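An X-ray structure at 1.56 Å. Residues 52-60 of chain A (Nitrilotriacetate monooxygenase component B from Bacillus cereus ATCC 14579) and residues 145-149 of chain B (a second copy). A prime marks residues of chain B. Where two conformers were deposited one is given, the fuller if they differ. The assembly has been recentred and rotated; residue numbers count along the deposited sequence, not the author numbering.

Chain A, residues 52-60: IVAANPPLI
Chain B 145-149: PLGGT

In chain A two strand segments, one running through Val53 and the other through Leu59, are joined by a loop and paired by backbone hydrogen bonds: Leu59 N to Ala54 O at 2.8 Å, Val53 N to Leu59 O at 2.8 Å, and a weak bond from Ala54 N to the same Leu59 O at 3.3 Å. Val53 sits at phi/psi -109/-50, unusual for a strand, and Ala54 at -162/166. Within the loop, Asn56 (-125/98) precedes a cis peptide bond to Pro57 (-75/177), whose ring is C-gamma endo; proline tolerates the cis form better than other residues.

The polar contact is a single backbone hydrogen bond. Gly148′ N donates to Asn56 O at 2.7 Å, with an N-H...O angle of 162°, short and nearly straight. The same two residues are the register pair, their CA atoms 5.5 Å apart. Pro57 packs beside this bond, its CD 3.7 Å from Gly148′ N and 3.8 Å from Gly147′ CA.

Both glycines have positive phi, 72/-168 for Gly147′ and 65/-137 for Gly148′, which by itself favours glycine. At Gly147′ space matters too: an ideal CB would point toward chain A and lie 2.9 Å from Asn56 O, a clash, and 3.3 Å from Leu59 CD1. At Gly148′ it would point away.

The apolar contact centres on Leu146′ (-143/156; chi1 m, chi2 t), whose CA-to-CB bond points toward chain A. Its CD1 lies 3.8 Å from CG1 of Val53 (chi1 t), and its CB 4.1 Å from CD1 of Leu59 (-122/142; chi1 m, chi2 t). Leu59 CD1 also comes within 3.6 Å of Gly147′ N. The CA-to-CB bonds of Val53 and Leu59 point toward chain B; all three side chains are buried, where branched aliphatic groups pack without polar atoms to satisfy.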

# COMPACT_ATOMS: atom_id res chain seq x y z
N ILE A 52 -4.25 -2.12 2.15
CA ILE A 52 -5.29 -3.14 2.23
C ILE A 52 -4.90 -4.28 1.31
O ILE A 52 -4.29 -4.04 0.27
CB ILE A 52 -6.62 -2.56 1.79
CG1 ILE A 52 -6.98 -1.32 2.64
CG2 ILE A 52 -7.73 -3.61 1.91
CD1 ILE A 52 -8.14 -0.48 2.08
N VAL A 53 -5.30 -5.50 1.67
CA VAL A 53 -5.17 -6.64 0.80
C VAL A 53 -6.55 -7.09 0.26
O VAL A 53 -6.73 -7.29 -0.93
CB VAL A 53 -4.45 -7.82 1.50
CG1 VAL A 53 -4.54 -9.09 0.69
CG2 VAL A 53 -3.00 -7.47 1.70
N ALA A 54 -7.51 -7.25 1.16
CA ALA A 54 -8.86 -7.68 0.80
C ALA A 54 -9.81 -7.35 1.93
O ALA A 54 -9.37 -7.10 3.06
CB ALA A 54 -8.87 -9.23 0.58
N ALA A 55 -11.11 -7.43 1.63
CA ALA A 55 -12.15 -7.19 2.63
C ALA A 55 -12.75 -8.47 3.18
O ALA A 55 -13.41 -8.43 4.21
CB ALA A 55 -13.27 -6.26 2.10
N ASN A 56 -12.56 -9.58 2.48
CA ASN A 56 -13.17 -10.85 2.87
C ASN A 56 -12.11 -11.94 3.04
O ASN A 56 -11.63 -12.52 2.05
CB ASN A 56 -14.18 -11.28 1.79
CG ASN A 56 -14.74 -12.69 2.04
OD1 ASN A 56 -14.91 -13.12 3.19
ND2 ASN A 56 -15.01 -13.42 0.95
N PRO A 57 -11.69 -12.19 4.27
CA PRO A 57 -11.93 -11.40 5.48
C PRO A 57 -11.04 -10.14 5.40
O PRO A 57 -10.28 -9.99 4.44
CB PRO A 57 -11.43 -12.31 6.59
CG PRO A 57 -10.29 -13.04 5.97
CD PRO A 57 -10.72 -13.27 4.51
N PRO A 58 -11.15 -9.24 6.38
CA PRO A 58 -10.33 -8.02 6.30
C PRO A 58 -8.85 -8.37 6.43
O PRO A 58 -8.42 -8.83 7.51
CB PRO A 58 -10.82 -7.16 7.46
CG PRO A 58 -11.68 -8.07 8.31
CD PRO A 58 -12.16 -9.19 7.47
N LEU A 59 -8.08 -8.17 5.35
CA LEU A 59 -6.64 -8.45 5.35
C LEU A 59 -5.88 -7.17 5.00
O LEU A 59 -6.30 -6.40 4.13
CB LEU A 59 -6.29 -9.49 4.27
CG LEU A 59 -6.88 -10.90 4.47
CD1 LEU A 59 -6.53 -11.81 3.31
CD2 LEU A 59 -6.41 -11.56 5.77
N ILE A 60 -4.75 -7.00 5.68
CA ILE A 60 -3.86 -5.86 5.43
C ILE A 60 -2.43 -6.36 5.26
O ILE A 60 -2.10 -7.49 5.64
CB ILE A 60 -3.97 -4.82 6.57
CG1 ILE A 60 -3.54 -5.43 7.93
CG2 ILE A 60 -5.40 -4.26 6.61
CD1 ILE A 60 -2.03 -5.47 8.20
N PRO B 145 -2.41 -15.95 -3.96
CA PRO B 145 -3.86 -15.92 -3.75
C PRO B 145 -4.10 -15.76 -2.26
O PRO B 145 -3.42 -16.43 -1.44
CB PRO B 145 -4.33 -17.33 -4.23
CG PRO B 145 -3.19 -17.83 -5.06
CD PRO B 145 -1.94 -17.25 -4.45
N LEU B 146 -5.04 -14.89 -1.89
CA LEU B 146 -5.29 -14.61 -0.44
C LEU B 146 -6.76 -14.39 -0.15
O LEU B 146 -7.54 -14.03 -1.03
CB LEU B 146 -4.50 -13.38 0.05
CG LEU B 146 -2.96 -13.50 0.13
CD1 LEU B 146 -2.33 -12.14 0.39
CD2 LEU B 146 -2.54 -14.50 1.23
N GLY B 147 -7.15 -14.63 1.11
CA GLY B 147 -8.50 -14.33 1.56
C GLY B 147 -9.55 -15.29 0.99
O GLY B 147 -9.21 -16.32 0.39
N GLY B 148 -10.82 -14.93 1.16
CA GLY B 148 -11.94 -15.73 0.65
C GLY B 148 -11.97 -17.07 1.36
O GLY B 148 -11.76 -17.14 2.57
N THR B 149 -12.20 -18.13 0.59
CA THR B 149 -12.28 -19.48 1.13
C THR B 149 -11.14 -20.32 0.56
O THR B 149 -10.51 -19.91 -0.43
CB THR B 149 -13.65 -20.11 0.78
OG1 THR B 149 -13.78 -20.22 -0.63
CG2 THR B 149 -14.78 -19.23 1.28